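Membrane-bound protease PH1510 (Pyrococcus horikoshii, PDB 6M4B) cleaves proteins as a serine protease, preferentially near hydrophobic or aromatic residues, and degrades casein and a stomatin homolog in vitro; this is its N-terminal protease domain. Local coordinates at residues A[171-174]-A[175-179]. The protein carries 1 engineered substitution. Residues are numbered along the deposited sequence; the frame is centred on the assembly and turned at random.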
loop_
_atom_site.group_PDB
_atom_site.type_symbol
_atom_site.label_atom_id
_atom_site.label_comp_id
_atom_site.label_asym_id
_atom_site.label_seq_id
_atom_site.Cartn_x
_atom_site.Cartn_y
_atom_site.Cartn_z
ATOM N N VAL A 171 -12.325 21.525 8.417
ATOM C CA VAL A 171 -11.524 22.748 8.718
ATOM C C VAL A 171 -11.730 23.150 10.193
ATOM O O VAL A 171 -12.882 23.398 10.615
ATOM C CB VAL A 171 -11.955 23.927 7.824
ATOM C CG1 VAL A 171 -11.065 25.144 8.094
ATOM C CG2 VAL A 171 -11.901 23.501 6.370
ATOM N N ALA A 172 -10.633 23.239 10.935
ATOM C CA ALA A 172 -10.674 23.496 12.383
ATOM C C ALA A 172 -9.499 24.321 12.902
ATOM O O ALA A 172 -8.321 23.965 12.692
ATOM C CB ALA A 172 -10.698 22.169 13.147
ATOM N N ARG A 173 -9.864 25.353 13.680
ATOM C CA ARG A 173 -8.948 26.335 14.266
ATOM C C ARG A 173 -8.102 25.752 15.369
ATOM O O ARG A 173 -7.013 26.216 15.574
ATOM C CB ARG A 173 -9.738 27.463 14.913
ATOM C CG ARG A 173 -10.706 28.211 14.002
ATOM C CD ARG A 173 -11.409 29.344 14.748
ATOM N NE ARG A 173 -11.813 29.044 16.135
ATOM C CZ ARG A 173 -13.044 28.729 16.527
ATOM N NH1 ARG A 173 -13.269 28.477 17.831
ATOM N NH2 ARG A 173 -14.047 28.632 15.634
ATOM N N ASP A 174 -8.625 24.752 16.089
ATOM C CA ASP A 174 -7.882 24.103 17.165
ATOM C C ASP A 174 -8.425 22.722 17.466
ATOM O O ASP A 174 -9.373 22.275 16.820
ATOM C CB ASP A 174 -7.905 24.956 18.468
ATOM C CG ASP A 174 -9.326 25.353 18.894
ATOM O OD1 ASP A 174 -10.290 24.582 18.669
ATOM O OD2 ASP A 174 -9.475 26.461 19.448
ATOM N N ILE A 175 -7.742 22.042 18.380
ATOM C CA ILE A 175 -8.085 20.713 18.756
ATOM C C ILE A 175 -9.552 20.618 19.153
ATOM O O ILE A 175 -10.258 19.722 18.730
ATOM C CB ILE A 175 -7.147 20.164 19.844
ATOM C CG1 ILE A 175 -5.720 19.893 19.299
ATOM C CG2 ILE A 175 -7.692 18.854 20.381
ATOM C CD1 ILE A 175 -5.634 18.854 18.175
ATOM N N ASN A 176 -10.016 21.548 19.946
ATOM C CA ASN A 176 -11.400 21.518 20.416
ATOM C C ASN A 176 -12.442 21.647 19.260
ATOM O O ASN A 176 -13.436 20.905 19.223
ATOM C CB ASN A 176 -11.564 22.638 21.448
ATOM C CG ASN A 176 -12.769 22.449 22.364
ATOM O OD1 ASN A 176 -12.674 21.902 23.508
ATOM N ND2 ASN A 176 -13.917 22.916 21.880
ATOM N N GLU A 177 -12.205 22.561 18.309
ATOM C CA GLU A 177 -13.089 22.657 17.138
ATOM C C GLU A 177 -12.962 21.362 16.274
ATOM O O GLU A 177 -13.948 20.887 15.742
ATOM C CB GLU A 177 -12.864 23.952 16.325
ATOM C CG GLU A 177 -14.056 24.242 15.417
ATOM C CD GLU A 177 -13.963 25.517 14.525
ATOM O OE1 GLU A 177 -12.925 25.850 13.904
ATOM O OE2 GLU A 177 -15.017 26.170 14.376
ATOM N N LEU A 178 -11.766 20.775 16.183
ATOM C CA LEU A 178 -11.570 19.517 15.415
ATOM C C LEU A 178 -12.436 18.372 15.997
ATOM O O LEU A 178 -13.276 17.771 15.275
ATOM C CB LEU A 178 -10.081 19.130 15.337
ATOM C CG LEU A 178 -9.658 17.863 14.550
ATOM C CD1 LEU A 178 -8.179 17.882 14.266
ATOM C CD2 LEU A 178 -9.942 16.588 15.334
ATOM N N LEU A 179 -12.327 18.203 17.308
ATOM C CA LEU A 179 -13.170 17.262 18.073
ATOM C C LEU A 179 -14.634 17.500 17.876
ATOM O O LEU A 179 -15.367 16.574 17.544
ATOM C CB LEU A 179 -12.837 17.291 19.560
ATOM C CG LEU A 179 -11.407 16.795 19.883
ATOM C CD1 LEU A 179 -11.094 17.073 21.367
ATOM C CD2 LEU A 179 -11.177 15.329 19.553
#
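The carboxylate oxygen OD1 of Asp174 accepts the backbone N of Glu177 at 2.8 Å. This is an N-cap bond, and Asp174 is the residue just before helix 175-182. The N-H meets OD1 nearly end-on to its C-O bond, with an N-H...O angle of 167°. With CG between its backbone N and carbonyl carbon (chi1 52°), Asp174 turns its carboxylate toward the first-turn amide of Glu177. The first i to i+4 bond of the helix follows, from Leu178 N to Asp174 O at 2.9 Å.

Glu177 in turn accepts from the residue before the N-cap. Its OE1 uses the anti lone pair to accept Arg173 N at 3.1 Å, in an almost straight bond. A classical capping box would take the amide of the N-cap residue itself, so this is a related but different closure. The other oxygen, Glu177 OE2, forms a salt bridge with Arg173 NH2 at 2.9 Å. The guanidinium and the carboxylate are inclined to each other, and Glu177 CD lies over one guanidinium face. With an alanine at Glu177, Arg173 N would probably lose this acceptor and the guanidinium its anionic partner.

Beneath the polar pairs, the methyl of Ala172 packs on Leu178, CB to CB at 3.8 Å. Lys181, one turn further along the helix, bonds to Val171 O and lies at a weak, long ion-pair distance from Glu177 OE2.

The turn joins strand 170-171, at the edge of the parallel sheet of this ClpP/crotonase-type domain, to helix 175-182. Ala172 is tied to Met97 by backbone bonding and to the Tyr73 hydroxyl through its O. Ile175 and Leu178 rest on Ile43 and Tyr73 of strands 41-47 and 70-74, and Ile175 also touches Tyr207 of strand 204-207.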